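Local atomic coordinates of MHP1 (Microbacterium liquefaciens, PDB entry 2JLN), a protein that couples sodium binding to the uptake of 5-aryl-substituted hydantoins across the membrane as a nucleobase-cation symporter. Residues 120-125 and 144-149; 116-121 and 312-317. One frame throughout, in Å; residues are numbered along the deposited sequence.

Contact 1: 120-125 and 144-149; sequences FQTWLG and LWIVIF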
ATOM      1  N   PHE A 120       2.014   8.429 -11.692  1.00 59.56           N
ATOM      2  CA  PHE A 120       3.289   7.910 -12.116  1.00 58.76           C
ATOM      3  C   PHE A 120       3.114   6.538 -12.758  1.00 61.69           C
ATOM      4  O   PHE A 120       3.593   6.304 -13.858  1.00 64.89           O
ATOM      5  CB  PHE A 120       4.270   7.836 -10.950  1.00 65.70           C
ATOM      6  CG  PHE A 120       5.683   7.552 -11.375  1.00 66.35           C
ATOM      7  CD1 PHE A 120       6.382   8.475 -12.137  1.00 63.54           C
ATOM      8  CD2 PHE A 120       6.305   6.357 -11.019  1.00 69.95           C
ATOM      9  CE1 PHE A 120       7.672   8.212 -12.545  1.00 71.07           C
ATOM     10  CE2 PHE A 120       7.609   6.074 -11.425  1.00 69.42           C
ATOM     11  CZ  PHE A 120       8.294   7.005 -12.187  1.00 72.30           C
ATOM     12  N   GLN A 121       2.429   5.624 -12.082  1.00 59.24           N
ATOM     13  CA  GLN A 121       2.257   4.284 -12.630  1.00 56.40           C
ATOM     14  C   GLN A 121       1.317   4.257 -13.835  1.00 57.57           C
ATOM     15  O   GLN A 121       1.429   3.376 -14.695  1.00 57.05           O
ATOM     16  CB  GLN A 121       1.761   3.339 -11.548  1.00 53.89           C
ATOM     17  CG  GLN A 121       2.607   3.409 -10.313  1.00 56.05           C
ATOM     18  CD  GLN A 121       3.338   2.132 -10.017  1.00 55.25           C
ATOM     19  OE1 GLN A 121       3.447   1.750  -8.862  1.00 61.27           O
ATOM     20  NE2 GLN A 121       3.844   1.459 -11.045  1.00 56.14           N
ATOM     21  N   THR A 122       0.394   5.214 -13.904  1.00 56.37           N
ATOM     22  CA  THR A 122      -0.489   5.282 -15.055  1.00 57.55           C
ATOM     23  C   THR A 122       0.391   5.531 -16.254  1.00 58.93           C
ATOM     24  O   THR A 122       0.164   4.984 -17.327  1.00 61.61           O
ATOM     25  CB  THR A 122      -1.592   6.366 -14.927  1.00 59.11           C
ATOM     26  OG1 THR A 122      -2.634   5.884 -14.069  1.00 56.96           O
ATOM     27  CG2 THR A 122      -2.216   6.673 -16.293  1.00 59.17           C
ATOM     28  N   TRP A 123       1.425   6.334 -16.039  1.00 58.07           N
ATOM     29  CA  TRP A 123       2.431   6.627 -17.059  1.00 61.56           C
ATOM     30  C   TRP A 123       3.200   5.391 -17.578  1.00 61.82           C
ATOM     31  O   TRP A 123       3.263   5.170 -18.788  1.00 61.12           O
ATOM     32  CB  TRP A 123       3.386   7.680 -16.501  1.00 63.28           C
ATOM     33  CG  TRP A 123       4.457   8.207 -17.412  1.00 66.62           C
ATOM     34  CD1 TRP A 123       4.291   8.954 -18.552  1.00 67.72           C
ATOM     35  CD2 TRP A 123       5.874   8.093 -17.209  1.00 69.44           C
ATOM     36  NE1 TRP A 123       5.519   9.281 -19.082  1.00 68.00           N
ATOM     37  CE2 TRP A 123       6.504   8.774 -18.272  1.00 68.86           C
ATOM     38  CE3 TRP A 123       6.674   7.486 -16.227  1.00 66.06           C
ATOM     39  CZ2 TRP A 123       7.893   8.856 -18.379  1.00 65.55           C
ATOM     40  CZ3 TRP A 123       8.047   7.588 -16.331  1.00 62.46           C
ATOM     41  CH2 TRP A 123       8.641   8.257 -17.401  1.00 61.25           C
ATOM     42  N   LEU A 124       3.775   4.589 -16.681  1.00 60.51           N
ATOM     43  CA  LEU A 124       4.502   3.387 -17.098  1.00 60.02           C
ATOM     44  C   LEU A 124       3.598   2.479 -17.913  1.00 59.66           C
ATOM     45  O   LEU A 124       4.020   1.876 -18.895  1.00 58.95           O
ATOM     46  CB  LEU A 124       5.036   2.592 -15.900  1.00 58.44           C
ATOM     47  CG  LEU A 124       6.000   3.194 -14.885  1.00 60.29           C
ATOM     48  CD1 LEU A 124       6.504   2.076 -14.033  1.00 58.51           C
ATOM     49  CD2 LEU A 124       7.168   3.911 -15.545  1.00 64.30           C
ATOM     50  N   GLY A 125       2.351   2.364 -17.488  1.00 57.65           N
ATOM     51  CA  GLY A 125       1.397   1.575 -18.232  1.00 57.48           C
ATOM     52  C   GLY A 125       1.244   2.089 -19.643  1.00 60.50           C
ATOM     53  O   GLY A 125       1.260   1.301 -20.581  1.00 64.55           O
ATOM     54  N   LEU A 144      -2.333  10.410 -25.699  1.00 73.45           N
ATOM     55  CA  LEU A 144      -3.590   9.707 -25.916  1.00 71.04           C
ATOM     56  C   LEU A 144      -3.612   8.396 -25.132  1.00 71.14           C
ATOM     57  O   LEU A 144      -4.640   8.058 -24.534  1.00 71.84           O
ATOM     58  CB  LEU A 144      -3.835   9.437 -27.403  1.00 75.32           C
ATOM     59  CG  LEU A 144      -4.743   8.231 -27.691  1.00 76.66           C
ATOM     60  CD1 LEU A 144      -6.179   8.670 -27.963  1.00 69.24           C
ATOM     61  CD2 LEU A 144      -4.183   7.394 -28.854  1.00 78.11           C
ATOM     62  N   TRP A 145      -2.486   7.669 -25.139  1.00 70.28           N
ATOM     63  CA  TRP A 145      -2.361   6.369 -24.454  1.00 67.00           C
ATOM     64  C   TRP A 145      -2.321   6.469 -22.938  1.00 66.20           C
ATOM     65  O   TRP A 145      -2.666   5.507 -22.254  1.00 63.91           O
ATOM     66  CB  TRP A 145      -1.106   5.629 -24.891  1.00 68.91           C
ATOM     67  CG  TRP A 145      -1.313   4.631 -25.974  1.00 71.61           C
ATOM     68  CD1 TRP A 145      -0.612   4.527 -27.149  1.00 68.64           C
ATOM     69  CD2 TRP A 145      -2.271   3.575 -25.982  1.00 70.82           C
ATOM     70  NE1 TRP A 145      -1.078   3.472 -27.880  1.00 67.04           N
ATOM     71  CE2 TRP A 145      -2.101   2.869 -27.193  1.00 69.67           C
ATOM     72  CE3 TRP A 145      -3.258   3.151 -25.079  1.00 69.06           C
ATOM     73  CZ2 TRP A 145      -2.887   1.762 -27.534  1.00 69.03           C
ATOM     74  CZ3 TRP A 145      -4.038   2.049 -25.417  1.00 67.01           C
ATOM     75  CH2 TRP A 145      -3.846   1.366 -26.636  1.00 67.06           C
ATOM     76  N   ILE A 146      -1.873   7.615 -22.419  1.00 64.55           N
ATOM     77  CA  ILE A 146      -1.987   7.909 -20.994  1.00 60.74           C
ATOM     78  C   ILE A 146      -3.456   7.867 -20.591  1.00 62.14           C
ATOM     79  O   ILE A 146      -3.874   6.955 -19.893  1.00 63.01           O
ATOM     80  CB  ILE A 146      -1.396   9.273 -20.636  1.00 57.56           C
ATOM     81  CG1 ILE A 146       0.109   9.161 -20.523  1.00 60.52           C
ATOM     82  CG2 ILE A 146      -1.925   9.758 -19.312  1.00 54.69           C
ATOM     83  CD1 ILE A 146       0.698  10.201 -19.640  1.00 63.57           C
ATOM     84  N   VAL A 147      -4.227   8.849 -21.058  1.00 65.52           N
ATOM     85  CA  VAL A 147      -5.680   8.929 -20.868  1.00 60.86           C
ATOM     86  C   VAL A 147      -6.420   7.600 -21.072  1.00 60.35           C
ATOM     87  O   VAL A 147      -7.062   7.112 -20.146  1.00 61.20           O
ATOM     88  CB  VAL A 147      -6.300  10.008 -21.792  1.00 62.27           C
ATOM     89  CG1 VAL A 147      -7.813   9.929 -21.764  1.00 55.34           C
ATOM     90  CG2 VAL A 147      -5.799  11.420 -21.405  1.00 52.44           C
ATOM     91  N   ILE A 148      -6.353   7.007 -22.260  1.00 57.88           N
ATOM     92  CA  ILE A 148      -6.955   5.675 -22.436  1.00 62.11           C
ATOM     93  C   ILE A 148      -6.662   4.659 -21.305  1.00 60.27           C
ATOM     94  O   ILE A 148      -7.529   3.864 -20.952  1.00 59.95           O
ATOM     95  CB  ILE A 148      -6.631   5.040 -23.819  1.00 63.97           C
ATOM     96  CG1 ILE A 148      -7.287   5.871 -24.928  1.00 65.54           C
ATOM     97  CG2 ILE A 148      -7.094   3.562 -23.872  1.00 53.15           C
ATOM     98  CD1 ILE A 148      -6.795   5.565 -26.327  1.00 69.37           C
ATOM     99  N   PHE A 149      -5.454   4.677 -20.743  1.00 59.97           N
ATOM    100  CA  PHE A 149      -5.110   3.778 -19.630  1.00 58.49           C
ATOM    101  C   PHE A 149      -5.712   4.215 -18.270  1.00 61.61           C
ATOM    102  O   PHE A 149      -6.354   3.414 -17.565  1.00 61.60           O
ATOM    103  CB  PHE A 149      -3.601   3.617 -19.506  1.00 54.22           C
ATOM    104  CG  PHE A 149      -3.196   2.477 -18.641  1.00 54.51           C
ATOM    105  CD1 PHE A 149      -3.583   1.185 -18.961  1.00 54.03           C
ATOM    106  CD2 PHE A 149      -2.424   2.688 -17.511  1.00 54.42           C
ATOM    107  CE1 PHE A 149      -3.209   0.105 -18.154  1.00 55.85           C
ATOM    108  CE2 PHE A 149      -2.044   1.623 -16.703  1.00 53.96           C
ATOM    109  CZ  PHE A 149      -2.441   0.322 -17.024  1.00 54.40           C
TER

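Contact 2: 116-121 and 312-317; sequences FWFGFQ and STNPAA. With NA (sodium ion), chain B.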
ATOM      1  N   PHE A 116      -0.436  11.110  -6.229  1.00 59.32           N
ATOM      2  CA  PHE A 116       0.795  11.265  -6.986  1.00 59.91           C
ATOM      3  C   PHE A 116       1.201   9.940  -7.648  1.00 61.84           C
ATOM      4  O   PHE A 116       1.245   9.836  -8.880  1.00 62.02           O
ATOM      5  CB  PHE A 116       1.920  11.765  -6.077  1.00 59.73           C
ATOM      6  CG  PHE A 116       3.235  12.000  -6.795  1.00 65.81           C
ATOM      7  CD1 PHE A 116       4.211  11.004  -6.835  1.00 66.54           C
ATOM      8  CD2 PHE A 116       3.497  13.221  -7.417  1.00 65.37           C
ATOM      9  CE1 PHE A 116       5.423  11.217  -7.495  1.00 68.33           C
ATOM     10  CE2 PHE A 116       4.697  13.446  -8.066  1.00 68.96           C
ATOM     11  CZ  PHE A 116       5.665  12.437  -8.110  1.00 73.92           C
ATOM     12  N   TRP A 117       1.491   8.928  -6.838  1.00 57.62           N
ATOM     13  CA  TRP A 117       1.937   7.668  -7.390  1.00 56.13           C
ATOM     14  C   TRP A 117       0.952   7.026  -8.360  1.00 55.71           C
ATOM     15  O   TRP A 117       1.376   6.345  -9.286  1.00 56.90           O
ATOM     16  CB  TRP A 117       2.331   6.700  -6.290  1.00 58.34           C
ATOM     17  CG  TRP A 117       3.530   7.151  -5.537  1.00 61.15           C
ATOM     18  CD1 TRP A 117       3.595   7.443  -4.211  1.00 64.39           C
ATOM     19  CD2 TRP A 117       4.840   7.377  -6.064  1.00 64.23           C
ATOM     20  NE1 TRP A 117       4.867   7.826  -3.869  1.00 68.19           N
ATOM     21  CE2 TRP A 117       5.652   7.803  -4.991  1.00 67.27           C
ATOM     22  CE3 TRP A 117       5.406   7.273  -7.341  1.00 67.12           C
ATOM     23  CZ2 TRP A 117       7.001   8.125  -5.152  1.00 63.95           C
ATOM     24  CZ3 TRP A 117       6.742   7.597  -7.504  1.00 66.32           C
ATOM     25  CH2 TRP A 117       7.523   8.019  -6.412  1.00 66.23           C
ATOM     26  N   PHE A 118      -0.347   7.238  -8.174  1.00 53.62           N
ATOM     27  CA  PHE A 118      -1.304   6.769  -9.175  1.00 51.70           C
ATOM     28  C   PHE A 118      -1.002   7.274 -10.611  1.00 54.77           C
ATOM     29  O   PHE A 118      -1.096   6.512 -11.573  1.00 53.35           O
ATOM     30  CB  PHE A 118      -2.751   7.110  -8.816  1.00 47.70           C
ATOM     31  CG  PHE A 118      -3.705   6.830  -9.943  1.00 50.04           C
ATOM     32  CD1 PHE A 118      -4.089   5.521 -10.234  1.00 51.45           C
ATOM     33  CD2 PHE A 118      -4.157   7.849 -10.762  1.00 47.13           C
ATOM     34  CE1 PHE A 118      -4.921   5.237 -11.288  1.00 46.11           C
ATOM     35  CE2 PHE A 118      -5.005   7.577 -11.810  1.00 45.62           C
ATOM     36  CZ  PHE A 118      -5.384   6.266 -12.075  1.00 48.66           C
ATOM     37  N   GLY A 119      -0.661   8.555 -10.760  1.00 57.81           N
ATOM     38  CA  GLY A 119      -0.297   9.115 -12.062  1.00 60.85           C
ATOM     39  C   GLY A 119       1.074   8.680 -12.595  1.00 62.71           C
ATOM     40  O   GLY A 119       1.292   8.562 -13.805  1.00 60.92           O
ATOM     41  N   PHE A 120       2.014   8.429 -11.692  1.00 59.56           N
ATOM     42  CA  PHE A 120       3.289   7.910 -12.116  1.00 58.76           C
ATOM     43  C   PHE A 120       3.114   6.538 -12.758  1.00 61.69           C
ATOM     44  O   PHE A 120       3.593   6.304 -13.858  1.00 64.89           O
ATOM     45  CB  PHE A 120       4.270   7.836 -10.950  1.00 65.70           C
ATOM     46  CG  PHE A 120       5.683   7.552 -11.375  1.00 66.35           C
ATOM     47  CD1 PHE A 120       6.382   8.475 -12.137  1.00 63.54           C
ATOM     48  CD2 PHE A 120       6.305   6.357 -11.019  1.00 69.95           C
ATOM     49  CE1 PHE A 120       7.672   8.212 -12.545  1.00 71.07           C
ATOM     50  CE2 PHE A 120       7.609   6.074 -11.425  1.00 69.42           C
ATOM     51  CZ  PHE A 120       8.294   7.005 -12.187  1.00 72.30           C
ATOM     52  N   GLN A 121       2.429   5.624 -12.082  1.00 59.24           N
ATOM     53  CA  GLN A 121       2.257   4.284 -12.630  1.00 56.40           C
ATOM     54  C   GLN A 121       1.317   4.257 -13.835  1.00 57.57           C
ATOM     55  O   GLN A 121       1.429   3.376 -14.695  1.00 57.05           O
ATOM     56  CB  GLN A 121       1.761   3.339 -11.548  1.00 53.89           C
ATOM     57  CG  GLN A 121       2.607   3.409 -10.313  1.00 56.05           C
ATOM     58  CD  GLN A 121       3.338   2.132 -10.017  1.00 55.25           C
ATOM     59  OE1 GLN A 121       3.447   1.750  -8.862  1.00 61.27           O
ATOM     60  NE2 GLN A 121       3.844   1.459 -11.045  1.00 56.14           N
ATOM     61  N   SER A 312      -1.899  -4.895 -11.715  1.00 62.03           N
ATOM     62  CA  SER A 312      -2.068  -5.686 -10.502  1.00 56.64           C
ATOM     63  C   SER A 312      -1.637  -4.910  -9.265  1.00 59.27           C
ATOM     64  O   SER A 312      -1.791  -5.398  -8.146  1.00 61.33           O
ATOM     65  CB  SER A 312      -1.295  -6.993 -10.602  1.00 51.89           C
ATOM     66  OG  SER A 312      -0.236  -6.846 -11.515  1.00 54.09           O
ATOM     67  N   THR A 313      -1.106  -3.701  -9.468  1.00 55.91           N
ATOM     68  CA  THR A 313      -0.621  -2.888  -8.358  1.00 53.94           C
ATOM     69  C   THR A 313      -1.295  -1.511  -8.235  1.00 56.57           C
ATOM     70  O   THR A 313      -1.815  -1.158  -7.169  1.00 56.26           O
ATOM     71  CB  THR A 313       0.902  -2.724  -8.415  1.00 51.75           C
ATOM     72  OG1 THR A 313       1.520  -3.986  -8.146  1.00 52.46           O
ATOM     73  CG2 THR A 313       1.365  -1.738  -7.382  1.00 47.90           C
ATOM     74  N   ASN A 314      -1.289  -0.732  -9.311  1.00 52.87           N
ATOM     75  CA  ASN A 314      -1.847   0.620  -9.269  1.00 48.71           C
ATOM     76  C   ASN A 314      -3.242   0.764  -8.614  1.00 53.17           C
ATOM     77  O   ASN A 314      -3.355   1.399  -7.562  1.00 52.69           O
ATOM     78  CB  ASN A 314      -1.824   1.249 -10.660  1.00 50.60           C
ATOM     79  CG  ASN A 314      -1.827   2.752 -10.609  1.00 52.66           C
ATOM     80  OD1 ASN A 314      -1.352   3.345  -9.643  1.00 52.05           O
ATOM     81  ND2 ASN A 314      -2.369   3.385 -11.649  1.00 51.51           N
ATOM     82  N   PRO A 315      -4.308   0.182  -9.222  1.00 54.33           N
ATOM     83  CA  PRO A 315      -5.656   0.311  -8.654  1.00 53.57           C
ATOM     84  C   PRO A 315      -5.701   0.071  -7.146  1.00 55.12           C
ATOM     85  O   PRO A 315      -6.091   0.941  -6.354  1.00 52.08           O
ATOM     86  CB  PRO A 315      -6.419  -0.814  -9.360  1.00 46.60           C
ATOM     87  CG  PRO A 315      -5.827  -0.801 -10.696  1.00 50.53           C
ATOM     88  CD  PRO A 315      -4.342  -0.717 -10.388  1.00 54.44           C
ATOM     89  N   ALA A 316      -5.302  -1.132  -6.758  1.00 53.92           N
ATOM     90  CA  ALA A 316      -5.428  -1.550  -5.380  1.00 49.84           C
ATOM     91  C   ALA A 316      -4.608  -0.681  -4.426  1.00 51.79           C
ATOM     92  O   ALA A 316      -5.081  -0.354  -3.346  1.00 53.26           O
ATOM     93  CB  ALA A 316      -5.063  -3.025  -5.241  1.00 48.98           C
ATOM     94  N   ALA A 317      -3.399  -0.284  -4.819  1.00 50.48           N
ATOM     95  CA  ALA A 317      -2.531   0.454  -3.898  1.00 48.09           C
ATOM     96  C   ALA A 317      -2.705   1.981  -3.931  1.00 51.86           C
ATOM     97  O   ALA A 317      -2.474   2.650  -2.929  1.00 52.48           O
ATOM     98  CB  ALA A 317      -1.091   0.079  -4.118  1.00 45.68           C
TER
HETATM   99 NA    NA B1471       1.684  -5.777 -10.256  1.00 60.26          NA

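Contact 1: 120-125 and 144-149
Phe149 CG stands anti to its backbone N (chi1 -166°), and in the ring beyond it CD2 lies 3.5 Å from Thr122 O and CE2 3.8 Å from Gly125 CA. Trp123 CG is likewise anti to N (chi1 -176°), and the indole beyond it meets Ile146 at its edge. The pairing is helix-helix packing between the third and fourth membrane helices of a LeuT-type transporter, both part of its four-helix scaffold, the hash motif. The short segments approach to 8.7 Å between axes at 115°, and the nearest CA atoms, those of Trp123 and Ile146, are 6.1 Å apart. Carbon atoms and backbone carbonyls pack here, and no polar bond joins the two segments. Gly125 CA makes an off-centre CH-pi approach to the Phe149 ring, 4.2 Å from the centroid, with Gly125 C over one face nearer the rim. The Thr122 and Phe149 side chains slide past each other in opposite directions; Thr122 CG2 is 4.0 Å from Ile146 O, while OG1 bonds to Phe118 O and Gln153 NE2. The hydroxyl is therefore satisfied without Ile146 or Phe149. Ile146 CD1 lies in plane with the Trp123 indole, 4.0 Å from Trp123 CD1.

Contact 2: 116-121 and 312-317
The Phe118 ring and the Asn314 carboxamide carry this contact, their planes only 13° apart, although the two side chains cross at about a right angle. Asn314 ND2 sits obliquely to the ring, near CD1 and CE1. Within 116-121, Phe116 CD1 lies over the centre of one face of the Trp117 indole, 3.7 Å above its plane, and Phe120 CD2 meets the indole edge in plane. Here the third membrane helix of the LeuT fold packs on the eighth at the point where helix 314-329 begins, next to the sodium site. Asn314 CG is anti to the backbone N (chi1 -156°), and the amide beyond it has partners at both ends. ND2 donates a weak bond to Phe118 O (3.4 Å, N-H...O 146°) and a further one to Gln153 OE1 on helix 142-157, while OD1 accepts from ND2 of Asn318, a substrate-binding residue. This pattern is consistent with the modelled orientation of the amide. Gln121, also a substrate-binding residue, slides past Asn314 in the opposite direction. Its aliphatic CB is 3.6 Å from Asn314 OD1. Gln121 OE1 is 4.3 Å from Thr313 CG2. Thr313 occupies the N-cap position but makes no capping bond through its side chain; OG1 bonds to Met39 O and ligates the sodium ion. Ala38, Ile41 and Ala309 complete the site through their carbonyl oxygens, and the ion lies 2.8 Å from Thr313 OG1 and 2.5 Å from Ser312 OG.

How the contacts relate
The two contacts share helix 104-137, and their centres are about 10 Å apart. Along the chain, 116-121 and 120-125 overlap on that helix, sharing Phe120 and Gln121; 144-149 follows 18 residues later, on helix 142-157, and 312-317 comes far later. Contact 2 is the more central, its centre about 9 Å from the centre of the chain against about 20 Å for that of contact 1. They meet where Thr122 OG1 packs 3.5 Å from Asn314 ND2, and Gln153 of helix 142-157 bonds to both residues. The third membrane helix thus joins the fourth on one flank and the eighth on another, linking scaffold packing to the region of the sodium and substrate sites.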